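Local coordinates for protein MaoC-like dehydratase (Phytophthora Capsici, PDB 3KH8) that probably catalyses the reversible hydration of trans-2-enoyl-CoA thioesters, as a carbon-oxygen lyase of the MaoC-like, hot-dog-fold hydratase family, at residues D58-A63 with T74-E79; P85-C90 with R134-S139; H125-V130 with L160-T165; K264-G269 with T293-E298. One frame throughout, in Å; residues are numbered along the deposited sequence.

Contact 1: D58-A63 with T74-E79; sequences DLLMYA and TYEFDE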
loop_
_atom_site.group_PDB
_atom_site.type_symbol
_atom_site.label_atom_id
_atom_site.label_comp_id
_atom_site.label_asym_id
_atom_site.label_seq_id
_atom_site.Cartn_x
_atom_site.Cartn_y
_atom_site.Cartn_z
ATOM N N ASP A 58 -4.407 5.170 -5.977
ATOM C CA ASP A 58 -5.314 4.875 -4.859
ATOM C C ASP A 58 -6.023 3.532 -5.045
ATOM O O ASP A 58 -6.229 2.802 -4.078
ATOM C CB ASP A 58 -6.357 5.988 -4.671
ATOM C CG ASP A 58 -5.732 7.333 -4.330
ATOM O OD1 ASP A 58 -4.813 7.383 -3.481
ATOM O OD2 ASP A 58 -6.178 8.348 -4.911
ATOM N N LEU A 59 -6.406 3.226 -6.284
ATOM C CA LEU A 59 -7.067 1.958 -6.603
ATOM C C LEU A 59 -6.144 0.762 -6.368
ATOM O O LEU A 59 -6.563 -0.251 -5.793
ATOM C CB LEU A 59 -7.582 1.955 -8.050
ATOM C CG LEU A 59 -8.631 2.998 -8.468
ATOM C CD1 LEU A 59 -8.996 2.826 -9.942
ATOM C CD2 LEU A 59 -9.877 2.923 -7.607
ATOM N N LEU A 60 -4.891 0.892 -6.805
ATOM C CA LEU A 60 -3.867 -0.129 -6.569
ATOM C C LEU A 60 -3.588 -0.322 -5.080
ATOM O O LEU A 60 -3.483 -1.455 -4.609
ATOM C CB LEU A 60 -2.570 0.216 -7.318
ATOM C CG LEU A 60 -2.649 0.387 -8.845
ATOM C CD1 LEU A 60 -1.304 0.794 -9.440
ATOM C CD2 LEU A 60 -3.140 -0.885 -9.515
ATOM N N MET A 61 -3.480 0.788 -4.348
ATOM C CA MET A 61 -3.222 0.757 -2.905
ATOM C C MET A 61 -4.346 0.063 -2.139
ATOM O O MET A 61 -4.096 -0.653 -1.165
ATOM C CB MET A 61 -3.029 2.177 -2.365
ATOM C CG MET A 61 -1.783 2.895 -2.903
ATOM S SD MET A 61 -1.618 4.587 -2.282
ATOM C CE MET A 61 -1.832 4.315 -0.524
ATOM N N TYR A 62 -5.580 0.295 -2.577
ATOM C CA TYR A 62 -6.745 -0.378 -2.010
ATOM C C TYR A 62 -6.733 -1.879 -2.303
ATOM O O TYR A 62 -6.955 -2.690 -1.401
ATOM C CB TYR A 62 -8.050 0.250 -2.523
ATOM C CG TYR A 62 -9.287 -0.473 -2.023
ATOM C CD1 TYR A 62 -9.685 -0.370 -0.687
ATOM C CD2 TYR A 62 -10.044 -1.279 -2.878
ATOM C CE1 TYR A 62 -10.817 -1.040 -0.214
ATOM C CE2 TYR A 62 -11.184 -1.960 -2.411
ATOM C CZ TYR A 62 -11.557 -1.832 -1.078
ATOM O OH TYR A 62 -12.671 -2.491 -0.599
ATOM N N ALA A 63 -6.481 -2.240 -3.560
ATOM C CA ALA A 63 -6.435 -3.646 -3.968
ATOM C C ALA A 63 -5.430 -4.440 -3.133
ATOM O O ALA A 63 -5.766 -5.509 -2.615
ATOM C CB ALA A 63 -6.120 -3.770 -5.458
ATOM N N THR A 74 -4.480 -5.093 -9.679
ATOM C CA THR A 74 -3.161 -4.665 -9.183
ATOM C C THR A 74 -2.216 -4.126 -10.257
ATOM O O THR A 74 -1.138 -3.614 -9.935
ATOM C CB THR A 74 -2.420 -5.803 -8.451
ATOM O OG1 THR A 74 -2.237 -6.905 -9.351
ATOM C CG2 THR A 74 -3.192 -6.248 -7.219
ATOM N N TYR A 75 -2.604 -4.252 -11.524
ATOM C CA TYR A 75 -1.751 -3.803 -12.623
ATOM C C TYR A 75 -2.503 -2.872 -13.573
ATOM O O TYR A 75 -3.413 -3.299 -14.283
ATOM C CB TYR A 75 -1.146 -5.005 -13.366
ATOM C CG TYR A 75 -0.252 -4.635 -14.534
ATOM C CD1 TYR A 75 0.697 -3.617 -14.424
ATOM C CD2 TYR A 75 -0.349 -5.315 -15.747
ATOM C CE1 TYR A 75 1.523 -3.276 -15.497
ATOM C CE2 TYR A 75 0.476 -4.984 -16.825
ATOM C CZ TYR A 75 1.406 -3.964 -16.691
ATOM O OH TYR A 75 2.221 -3.632 -17.753
ATOM N N GLU A 76 -2.099 -1.602 -13.573
ATOM C CA GLU A 76 -2.777 -0.538 -14.322
ATOM C C GLU A 76 -2.918 -0.796 -15.828
ATOM O O GLU A 76 -3.829 -0.264 -16.457
ATOM C CB GLU A 76 -2.111 0.825 -14.073
ATOM C CG GLU A 76 -0.674 0.963 -14.598
ATOM C CD GLU A 76 0.380 0.403 -13.649
ATOM O OE1 GLU A 76 0.021 -0.275 -12.656
ATOM O OE2 GLU A 76 1.579 0.645 -13.905
ATOM N N PHE A 77 -2.025 -1.606 -16.397
ATOM C CA PHE A 77 -2.085 -1.909 -17.832
ATOM C C PHE A 77 -2.634 -3.298 -18.147
ATOM O O PHE A 77 -2.492 -3.791 -19.271
ATOM C CB PHE A 77 -0.733 -1.652 -18.520
ATOM C CG PHE A 77 -0.335 -0.204 -18.527
ATOM C CD1 PHE A 77 -1.159 0.753 -19.115
ATOM C CD2 PHE A 77 0.856 0.209 -17.939
ATOM C CE1 PHE A 77 -0.808 2.098 -19.107
ATOM C CE2 PHE A 77 1.217 1.545 -17.933
ATOM C CZ PHE A 77 0.384 2.495 -18.517
ATOM N N ASP A 78 -3.273 -3.925 -17.160
ATOM C CA ASP A 78 -4.046 -5.129 -17.426
ATOM C C ASP A 78 -5.138 -4.720 -18.410
ATOM O O ASP A 78 -5.686 -3.617 -18.318
ATOM C CB ASP A 78 -4.675 -5.689 -16.151
ATOM C CG ASP A 78 -5.410 -6.995 -16.392
ATOM O OD1 ASP A 78 -4.760 -8.062 -16.363
ATOM O OD2 ASP A 78 -6.638 -6.951 -16.613
ATOM N N GLU A 79 -5.437 -5.603 -19.356
ATOM C CA GLU A 79 -6.395 -5.284 -20.416
ATOM C C GLU A 79 -7.822 -5.091 -19.907
ATOM O O GLU A 79 -8.644 -4.466 -20.576
ATOM C CB GLU A 79 -6.305 -6.304 -21.553
ATOM C CG GLU A 79 -5.027 -6.096 -22.359
ATOM C CD GLU A 79 -4.782 -7.123 -23.446
ATOM O OE1 GLU A 79 -5.658 -7.971 -23.705
ATOM O OE2 GLU A 79 -3.690 -7.060 -24.052
#
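Leu60 drives its two methyls into the loop that follows helix 71-74, and this is the close-packed part of the contact. CD2 of Leu60 sits 3.4 Å from the carbonyl O of Thr74, while CD1 of Leu60 lies 3.6 Å from OE1 of Glu76. The two side chains cross at about a right angle. Glu76 reaches back because its CG is wedged between its own N and carbonyl carbon (chi1 66°) and the chain then bends at chi2. A thinner touch lies one helical turn along: CB of Ala63 approaches CG2 of Thr74 at 4.2 Å, while OG1 of Thr74 is bonded to O of Ser69. All of this lies at the dimer interface of a hot-dog protein: Leu60 also packs on Leu225 of the second subunit, and the Glu76 carboxylate next to the leucine methyl has its charge paired with Arg224 of that subunit. Away from helix 56-65 the chain turns outward in a type I beta turn, Asp78 N bonding to Tyr75 O at 2.9 Å. There Phe77 is exposed, as is Glu79, and the Phe77 ring carries CG of Glu76 over one face, offset toward the rim.

Contact 2: P85-C90 with R134-S139; sequences PLYPVC and RPLDPS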
loop_
_atom_site.group_PDB
_atom_site.type_symbol
_atom_site.label_atom_id
_atom_site.label_comp_id
_atom_site.label_asym_id
_atom_site.label_seq_id
_atom_site.Cartn_x
_atom_site.Cartn_y
_atom_site.Cartn_z
ATOM N N PRO A 85 -14.698 -3.361 -6.932
ATOM C CA PRO A 85 -16.058 -2.822 -6.789
ATOM C C PRO A 85 -16.433 -2.250 -5.418
ATOM O O PRO A 85 -17.304 -1.381 -5.343
ATOM C CB PRO A 85 -16.941 -4.025 -7.135
ATOM C CG PRO A 85 -16.125 -4.787 -8.106
ATOM C CD PRO A 85 -14.722 -4.700 -7.553
ATOM N N LEU A 86 -15.790 -2.719 -4.352
ATOM C CA LEU A 86 -16.082 -2.217 -3.010
ATOM C C LEU A 86 -15.383 -0.890 -2.680
ATOM O O LEU A 86 -15.685 -0.271 -1.655
ATOM C CB LEU A 86 -15.735 -3.268 -1.944
ATOM C CG LEU A 86 -16.405 -3.086 -0.572
ATOM C CD1 LEU A 86 -17.893 -3.444 -0.638
ATOM C CD2 LEU A 86 -15.704 -3.907 0.501
ATOM N N TYR A 87 -14.462 -0.446 -3.536
ATOM C CA TYR A 87 -13.664 0.752 -3.224
ATOM C C TYR A 87 -14.444 1.999 -2.749
ATOM O O TYR A 87 -13.973 2.694 -1.849
ATOM C CB TYR A 87 -12.672 1.107 -4.353
ATOM C CG TYR A 87 -11.866 2.353 -4.043
ATOM C CD1 TYR A 87 -10.916 2.352 -3.025
ATOM C CD2 TYR A 87 -12.075 3.539 -4.744
ATOM C CE1 TYR A 87 -10.179 3.503 -2.717
ATOM C CE2 TYR A 87 -11.348 4.694 -4.445
ATOM C CZ TYR A 87 -10.404 4.664 -3.435
ATOM O OH TYR A 87 -9.686 5.794 -3.133
ATOM N N PRO A 88 -15.637 2.284 -3.325
ATOM C CA PRO A 88 -16.385 3.461 -2.852
ATOM C C PRO A 88 -16.553 3.608 -1.326
ATOM O O PRO A 88 -16.667 4.734 -0.848
ATOM C CB PRO A 88 -17.740 3.302 -3.542
ATOM C CG PRO A 88 -17.399 2.665 -4.829
ATOM C CD PRO A 88 -16.282 1.696 -4.517
ATOM N N VAL A 89 -16.537 2.506 -0.568
ATOM C CA VAL A 89 -16.625 2.584 0.903
ATOM C C VAL A 89 -15.507 3.411 1.542
ATOM O O VAL A 89 -15.657 3.902 2.662
ATOM C CB VAL A 89 -16.676 1.187 1.607
ATOM C CG1 VAL A 89 -17.831 0.365 1.080
ATOM C CG2 VAL A 89 -15.346 0.426 1.478
ATOM N N CYS A 90 -14.387 3.544 0.833
ATOM C CA CYS A 90 -13.245 4.307 1.332
ATOM C C CYS A 90 -13.393 5.807 1.122
ATOM O O CYS A 90 -12.777 6.592 1.835
ATOM C CB CYS A 90 -11.950 3.823 0.667
ATOM S SG CYS A 90 -11.484 2.171 1.178
ATOM N N ARG A 134 -22.938 2.360 -11.273
ATOM C CA ARG A 134 -21.963 2.341 -12.361
ATOM C C ARG A 134 -20.579 2.111 -11.761
ATOM O O ARG A 134 -20.246 2.723 -10.750
ATOM C CB ARG A 134 -21.961 3.672 -13.121
ATOM C CG ARG A 134 -23.162 3.902 -14.028
ATOM C CD ARG A 134 -22.952 5.089 -14.974
ATOM N NE ARG A 134 -23.090 6.384 -14.304
ATOM C CZ ARG A 134 -22.118 7.286 -14.191
ATOM N NH1 ARG A 134 -20.915 7.052 -14.702
ATOM N NH2 ARG A 134 -22.351 8.433 -13.568
ATOM N N PRO A 135 -19.768 1.235 -12.380
ATOM C CA PRO A 135 -18.403 1.042 -11.881
ATOM C C PRO A 135 -17.590 2.332 -11.990
ATOM O O PRO A 135 -17.869 3.174 -12.850
ATOM C CB PRO A 135 -17.834 -0.036 -12.812
ATOM C CG PRO A 135 -19.039 -0.716 -13.400
ATOM C CD PRO A 135 -20.049 0.378 -13.545
ATOM N N LEU A 136 -16.615 2.495 -11.098
ATOM C CA LEU A 136 -15.754 3.670 -11.116
ATOM C C LEU A 136 -14.844 3.671 -12.338
ATOM O O LEU A 136 -14.412 2.613 -12.796
ATOM C CB LEU A 136 -14.909 3.738 -9.837
ATOM C CG LEU A 136 -15.630 3.943 -8.504
ATOM C CD1 LEU A 136 -14.651 3.742 -7.354
ATOM C CD2 LEU A 136 -16.290 5.317 -8.423
ATOM N N ASP A 137 -14.571 4.866 -12.860
ATOM C CA ASP A 137 -13.586 5.062 -13.923
ATOM C C ASP A 137 -12.220 4.618 -13.391
ATOM O O ASP A 137 -11.722 5.196 -12.425
ATOM C CB ASP A 137 -13.556 6.543 -14.327
ATOM C CG ASP A 137 -12.685 6.819 -15.550
ATOM O OD1 ASP A 137 -11.802 6.002 -15.899
ATOM O OD2 ASP A 137 -12.887 7.885 -16.168
ATOM N N PRO A 138 -11.617 3.581 -14.006
ATOM C CA PRO A 138 -10.347 3.068 -13.479
ATOM C C PRO A 138 -9.130 3.968 -13.742
ATOM O O PRO A 138 -8.043 3.679 -13.244
ATOM C CB PRO A 138 -10.190 1.715 -14.186
ATOM C CG PRO A 138 -11.002 1.825 -15.422
ATOM C CD PRO A 138 -12.122 2.775 -15.134
ATOM N N SER A 139 -9.319 5.052 -14.495
ATOM C CA SER A 139 -8.242 6.020 -14.729
ATOM C C SER A 139 -8.223 7.139 -13.679
ATOM O O SER A 139 -7.389 8.045 -13.737
ATOM C CB SER A 139 -8.341 6.604 -16.143
ATOM O OG SER A 139 -9.456 7.474 -16.252
#
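One methyl group of Leu136, CD1, meets both Tyr87 and Pro88, and the two neighbours receive it in different ways. The Tyr87 ring offers its edge: CD1 lies in the ring plane, 3.7 Å from CD2 of Tyr87, and the leucine side chain crosses the tyrosine at about a right angle. Pro88 and Leu136 instead reach toward each other, tip to tip, with CD1 of Leu136 3.9 Å from CD of Pro88 and as far from its CG. In Tyr87, CG lies anti to the backbone N, and this chi1 of 179° sets the edge of the ring, at CD2, toward the leucine, so the methyl reaches ring and pyrrolidine at once. These residues start the short 3-10 turn 87-90, where Cys90 N bonds to Tyr87 O at 2.8 Å, just ahead of helix 91-94. Leu136 belongs to the loop between strands 123-132 and 141-154 of the N-terminal hot-dog half, so the contact lays that sheet connection against the segment coming from helix 71-74. Further round, the Tyr87 ring meets Tyr62 of helix 56-65 edge-to-face. Past Leu136 the loop is shaped by an Asx turn: OD1 of Asp137 accepts from Ser139 N at 3.0 Å and from Ser139 OG at 2.8 Å. Both donors come from the same face of the carboxylate, well above its plane, and Asp137 O is in turn bonded to Tyr54 OH.

Contact 3: H125-V130 with L160-T165; sequences HGEQSV and LMETQT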
loop_
_atom_site.group_PDB
_atom_site.type_symbol
_atom_site.label_atom_id
_atom_site.label_comp_id
_atom_site.label_asym_id
_atom_site.label_seq_id
_atom_site.Cartn_x
_atom_site.Cartn_y
_atom_site.Cartn_z
ATOM N N HIS A 125 -19.276 0.070 14.302
ATOM C CA HIS A 125 -19.719 -0.104 12.927
ATOM C C HIS A 125 -20.346 -1.487 12.790
ATOM O O HIS A 125 -19.648 -2.501 12.728
ATOM C CB HIS A 125 -18.553 0.095 11.952
ATOM C CG HIS A 125 -18.969 0.161 10.513
ATOM N ND1 HIS A 125 -18.103 -0.115 9.478
ATOM C CD2 HIS A 125 -20.159 0.462 9.939
ATOM C CE1 HIS A 125 -18.737 0.024 8.327
ATOM N NE2 HIS A 125 -19.987 0.369 8.579
ATOM N N GLY A 126 -21.675 -1.512 12.765
ATOM C CA GLY A 126 -22.429 -2.755 12.827
ATOM C C GLY A 126 -22.837 -3.335 11.490
ATOM O O GLY A 126 -22.899 -4.554 11.342
ATOM N N GLU A 127 -23.121 -2.461 10.523
ATOM C CA GLU A 127 -23.670 -2.870 9.230
ATOM C C GLU A 127 -23.104 -2.037 8.081
ATOM O O GLU A 127 -22.783 -0.859 8.256
ATOM C CB GLU A 127 -25.200 -2.749 9.235
ATOM C CG GLU A 127 -25.912 -3.701 10.197
ATOM C CD GLU A 127 -27.427 -3.554 10.198
ATOM O OE1 GLU A 127 -27.970 -2.755 9.406
ATOM O OE2 GLU A 127 -28.081 -4.251 11.004
ATOM N N GLN A 128 -22.995 -2.654 6.908
ATOM C CA GLN A 128 -22.598 -1.941 5.697
ATOM C C GLN A 128 -23.329 -2.464 4.467
ATOM O O GLN A 128 -23.418 -3.673 4.250
ATOM C CB GLN A 128 -21.082 -2.022 5.473
ATOM C CG GLN A 128 -20.575 -1.145 4.319
ATOM C CD GLN A 128 -20.750 0.338 4.602
ATOM O OE1 GLN A 128 -20.364 0.822 5.663
ATOM N NE2 GLN A 128 -21.346 1.058 3.660
ATOM N N SER A 129 -23.840 -1.536 3.668
ATOM C CA SER A 129 -24.450 -1.854 2.391
ATOM C C SER A 129 -23.785 -1.028 1.297
ATOM O O SER A 129 -23.508 0.160 1.489
ATOM C CB SER A 129 -25.951 -1.564 2.427
ATOM O OG SER A 129 -26.527 -1.778 1.155
ATOM N N VAL A 130 -23.519 -1.673 0.162
ATOM C CA VAL A 130 -22.947 -1.014 -1.008
ATOM C C VAL A 130 -23.744 -1.405 -2.246
ATOM O O VAL A 130 -23.871 -2.589 -2.562
ATOM C CB VAL A 130 -21.450 -1.375 -1.207
ATOM C CG1 VAL A 130 -20.885 -0.692 -2.447
ATOM C CG2 VAL A 130 -20.636 -0.982 0.016
ATOM N N LEU A 160 -29.644 1.726 16.483
ATOM C CA LEU A 160 -29.057 1.617 15.146
ATOM C C LEU A 160 -29.252 2.907 14.352
ATOM O O LEU A 160 -30.375 3.248 13.965
ATOM C CB LEU A 160 -29.612 0.417 14.369
ATOM C CG LEU A 160 -29.052 0.237 12.947
ATOM C CD1 LEU A 160 -27.614 -0.275 12.962
ATOM C CD2 LEU A 160 -29.938 -0.677 12.113
ATOM N N MET A 161 -28.150 3.618 14.125
ATOM C CA MET A 161 -28.153 4.797 13.264
ATOM C C MET A 161 -27.646 4.423 11.873
ATOM O O MET A 161 -26.534 3.914 11.724
ATOM C CB MET A 161 -27.293 5.915 13.863
ATOM C CG MET A 161 -27.400 7.240 13.111
ATOM S SD MET A 161 -26.499 8.602 13.878
ATOM C CE MET A 161 -24.803 8.199 13.461
ATOM N N GLU A 162 -28.470 4.676 10.861
ATOM C CA GLU A 162 -28.084 4.414 9.478
ATOM C C GLU A 162 -27.747 5.712 8.756
ATOM O O GLU A 162 -28.565 6.631 8.712
ATOM C CB GLU A 162 -29.184 3.664 8.728
ATOM C CG GLU A 162 -29.426 2.238 9.212
ATOM C CD GLU A 162 -30.334 1.454 8.278
ATOM O OE1 GLU A 162 -31.384 1.992 7.865
ATOM O OE2 GLU A 162 -29.998 0.295 7.957
ATOM N N THR A 163 -26.536 5.774 8.207
ATOM C CA THR A 163 -26.066 6.932 7.443
ATOM C C THR A 163 -25.869 6.546 5.979
ATOM O O THR A 163 -25.065 5.663 5.654
ATOM C CB THR A 163 -24.753 7.515 8.026
ATOM O OG1 THR A 163 -24.971 7.929 9.379
ATOM C CG2 THR A 163 -24.264 8.712 7.208
ATOM N N GLN A 164 -26.619 7.214 5.108
ATOM C CA GLN A 164 -26.572 6.968 3.681
ATOM C C GLN A 164 -25.610 7.930 2.993
ATOM O O GLN A 164 -25.556 9.111 3.328
ATOM C CB GLN A 164 -27.972 7.108 3.083
ATOM C CG GLN A 164 -28.055 6.907 1.578
ATOM C CD GLN A 164 -29.475 7.043 1.059
ATOM O OE1 GLN A 164 -30.363 6.292 1.453
ATOM N NE2 GLN A 164 -29.693 8.007 0.170
ATOM N N THR A 165 -24.856 7.405 2.034
ATOM C CA THR A 165 -23.993 8.221 1.188
ATOM C C THR A 165 -24.279 7.896 -0.269
ATOM O O THR A 165 -24.218 6.738 -0.680
ATOM C CB THR A 165 -22.497 7.989 1.501
ATOM O OG1 THR A 165 -22.243 8.316 2.869
ATOM C CG2 THR A 165 -21.613 8.861 0.609
HETATM O O HOH W 1 -27.431 -0.410 8.191
HETATM O O HOH W 2 -30.521 -2.130 9.030
#
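Glu127 leans across toward Leu160 and Glu162 from a classic beta bulge, in which Gly126 and Glu127 together face Gly180. That residue belongs to strand 172-184, which pairs with both strands of this contact, 123-132 and 158-169, and so lies between them in the curled antiparallel sheet of the hot-dog fold. From CB, which points toward the other strand, the chain leaves with CG anti to the carbonyl carbon (chi1 -65°) and runs on extended through CG to CD, carrying the carboxylate over the intervening strand. There OE2 of Glu127 comes 4.2 Å from CD2 of Leu160, and OE1 of Glu127 lies nearer the same methyl at 3.9 Å; the leucine crosses the glutamate at about a right angle. Glu127 OE1 also stands 3.9 Å from OE2 of Glu162, with the two carboxylate planes turned 76° apart. Two waters fill in around this pair. Each donates one hydrogen bond to Glu127 OE1 and another to Glu162 OE2, all at 2.7 Å, and the four oxygens make a nearly flat rhombus. The other oxygen of Glu162, OE1, is held by a salt bridge to Arg194 and by Ser151 OG. With two water hydrogens directed at each of the facing oxygens, and an arginine on the far oxygen of Glu162, both carboxylates can plausibly stay ionised despite their closeness.

Contact 4: K264-G269 with T293-E298; sequences KQFCGG and TRMWQE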
loop_
_atom_site.group_PDB
_atom_site.type_symbol
_atom_site.label_atom_id
_atom_site.label_comp_id
_atom_site.label_asym_id
_atom_site.label_seq_id
_atom_site.Cartn_x
_atom_site.Cartn_y
_atom_site.Cartn_z
ATOM N N LYS A 264 -14.617 -13.367 -7.491
ATOM C CA LYS A 264 -13.866 -14.463 -8.109
ATOM C C LYS A 264 -14.782 -15.627 -8.502
ATOM O O LYS A 264 -14.656 -16.186 -9.597
ATOM C CB LYS A 264 -12.764 -14.944 -7.157
ATOM C CG LYS A 264 -11.747 -15.887 -7.778
ATOM C CD LYS A 264 -10.736 -16.350 -6.735
ATOM C CE LYS A 264 -9.682 -17.257 -7.346
ATOM N NZ LYS A 264 -8.686 -17.687 -6.318
ATOM N N GLN A 265 -15.707 -15.976 -7.612
ATOM C CA GLN A 265 -16.606 -17.108 -7.845
ATOM C C GLN A 265 -17.704 -16.819 -8.876
ATOM O O GLN A 265 -17.990 -17.665 -9.728
ATOM C CB GLN A 265 -17.210 -17.609 -6.524
ATOM C CG GLN A 265 -18.125 -18.842 -6.657
ATOM C CD GLN A 265 -17.424 -20.049 -7.251
ATOM O OE1 GLN A 265 -16.317 -20.404 -6.844
ATOM N NE2 GLN A 265 -18.072 -20.695 -8.217
ATOM N N PHE A 266 -18.287 -15.623 -8.817
ATOM C CA PHE A 266 -19.534 -15.343 -9.537
ATOM C C PHE A 266 -19.484 -14.350 -10.701
ATOM O O PHE A 266 -20.306 -14.439 -11.621
ATOM C CB PHE A 266 -20.630 -14.937 -8.545
ATOM C CG PHE A 266 -20.919 -15.983 -7.503
ATOM C CD1 PHE A 266 -21.678 -17.109 -7.818
ATOM C CD2 PHE A 266 -20.424 -15.847 -6.211
ATOM C CE1 PHE A 266 -21.944 -18.083 -6.860
ATOM C CE2 PHE A 266 -20.680 -16.816 -5.244
ATOM C CZ PHE A 266 -21.442 -17.938 -5.566
ATOM N N CYS A 267 -18.548 -13.402 -10.674
ATOM C CA CYS A 267 -18.628 -12.262 -11.598
ATOM C C CYS A 267 -17.938 -12.433 -12.959
ATOM O O CYS A 267 -18.026 -11.546 -13.809
ATOM C CB CYS A 267 -18.178 -10.968 -10.911
ATOM S SG CYS A 267 -19.318 -10.372 -9.638
ATOM N N GLY A 268 -17.267 -13.568 -13.162
ATOM C CA GLY A 268 -16.610 -13.877 -14.439
ATOM C C GLY A 268 -15.686 -12.796 -14.981
ATOM O O GLY A 268 -15.734 -12.471 -16.172
ATOM N N GLY A 269 -14.862 -12.225 -14.104
ATOM C CA GLY A 269 -13.868 -11.222 -14.500
ATOM C C GLY A 269 -14.415 -9.875 -14.942
ATOM O O GLY A 269 -13.689 -9.072 -15.527
ATOM N N THR A 293 -14.554 -17.459 3.411
ATOM C CA THR A 293 -15.839 -16.983 2.911
ATOM C C THR A 293 -16.716 -18.176 2.503
ATOM O O THR A 293 -16.360 -18.938 1.596
ATOM C CB THR A 293 -15.671 -15.963 1.750
ATOM O OG1 THR A 293 -14.849 -14.872 2.187
ATOM C CG2 THR A 293 -17.019 -15.410 1.310
ATOM N N ARG A 294 -17.840 -18.336 3.201
ATOM C CA ARG A 294 -18.819 -19.391 2.902
ATOM C C ARG A 294 -19.900 -18.820 2.000
ATOM O O ARG A 294 -20.510 -17.810 2.339
ATOM C CB ARG A 294 -19.492 -19.893 4.182
ATOM C CG ARG A 294 -18.566 -20.370 5.276
ATOM C CD ARG A 294 -19.357 -20.572 6.560
ATOM N NE ARG A 294 -18.580 -21.295 7.561
ATOM C CZ ARG A 294 -18.903 -21.380 8.850
ATOM N NH1 ARG A 294 -19.989 -20.770 9.313
ATOM N NH2 ARG A 294 -18.129 -22.063 9.677
ATOM N N MET A 295 -20.154 -19.472 0.868
ATOM C CA MET A 295 -21.088 -18.930 -0.118
ATOM C C MET A 295 -22.227 -19.886 -0.484
ATOM O O MET A 295 -22.000 -21.069 -0.768
ATOM C CB MET A 295 -20.334 -18.463 -1.370
ATOM C CG MET A 295 -19.340 -17.318 -1.098
ATOM S SD MET A 295 -18.134 -17.042 -2.413
ATOM C CE MET A 295 -16.971 -18.376 -2.141
ATOM N N TRP A 296 -23.447 -19.357 -0.460
ATOM C CA TRP A 296 -24.645 -20.118 -0.809
ATOM C C TRP A 296 -25.327 -19.485 -2.023
ATOM O O TRP A 296 -25.815 -18.353 -1.952
ATOM C CB TRP A 296 -25.635 -20.142 0.360
ATOM C CG TRP A 296 -25.232 -20.959 1.564
ATOM C CD1 TRP A 296 -25.560 -22.266 1.814
ATOM C CD2 TRP A 296 -24.473 -20.513 2.698
ATOM N NE1 TRP A 296 -25.038 -22.664 3.023
ATOM C CE2 TRP A 296 -24.366 -21.610 3.587
ATOM C CE3 TRP A 296 -23.863 -19.298 3.046
ATOM C CZ2 TRP A 296 -23.679 -21.526 4.805
ATOM C CZ3 TRP A 296 -23.174 -19.216 4.256
ATOM C CH2 TRP A 296 -23.087 -20.326 5.119
ATOM N N GLN A 297 -25.339 -20.220 -3.131
ATOM C CA GLN A 297 -26.065 -19.818 -4.334
ATOM C C GLN A 297 -27.564 -19.965 -4.083
ATOM O O GLN A 297 -28.036 -21.045 -3.723
ATOM C CB GLN A 297 -25.617 -20.678 -5.530
ATOM C CG GLN A 297 -26.404 -20.471 -6.833
ATOM C CD GLN A 297 -26.150 -19.121 -7.481
ATOM O OE1 GLN A 297 -26.984 -18.218 -7.409
ATOM N NE2 GLN A 297 -24.992 -18.975 -8.111
ATOM N N GLU A 298 -28.304 -18.874 -4.248
ATOM C CA GLU A 298 -29.754 -18.900 -4.057
ATOM C C GLU A 298 -30.523 -18.711 -5.365
ATOM O O GLU A 298 -31.753 -18.689 -5.373
ATOM C CB GLU A 298 -30.191 -17.878 -3.002
ATOM C CG GLU A 298 -29.700 -18.197 -1.593
ATOM C CD GLU A 298 -30.347 -19.439 -1.007
ATOM O OE1 GLU A 298 -31.507 -19.349 -0.553
ATOM O OE2 GLU A 298 -29.694 -20.502 -0.987
#
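In the C-terminal hot-dog half, helix 251-266 is the sausage laid against its sheet, and here the last turn of that helix, at Gln265 and Phe266, meets strand 290-297 through Met295 and Gln297. The Phe266 ring is the hub. Met295 slides past it in the opposite direction and bends at chi3 (-77°), bringing SD to 3.8 Å from CE2 of Phe266. This is a Met-aromatic contact, with SD of Met295 5.1 Å from the centroid of the Phe266 ring and approaching obliquely. Two carbons further round the ring, CE1 of Phe266 lies 3.4 Å from NE2 of Gln297, whose amide plane stands almost perpendicular to the ring (88°). Gln265 folds back so that its own CG rests 3.5 Å above the Phe266 ring plane, over the centre, while its CB touches SD of Met295 at 4.3 Å. Gln297 keeps its hydrogen bonds for other partners, OE1 taking Gly299 N and NE2 giving to Tyr324 OH. Bonds at both ends would fix the rotation of the amide, so its nitrogen meets Phe266 by van der Waals contact, and the helix end is held on the strand by dispersion and sulfur-aromatic attraction.

How the contacts relate
From the N terminus, contact 1 closes first, a short loop that brings the chain after helix 71-74 back against helix 56-65. Contact 2 opens next and spans a longer excursion, through helices 91-94 and 106-109 and out along strand 123-132. Before it closes, contact 3 has begun on that strand, so the two cross; contact 3 closes on strand 158-169, after the chain has run out along strand 141-154. Leu59 packs on Pro138, linking contacts 1 and 2, and Val89 on Val130, linking contacts 2 and 3. In the C-terminal half, contact 4 closes the connection from helix 251-266, through strand 274-281, to strand 290-297, in the same sheet that contact 3 reaches.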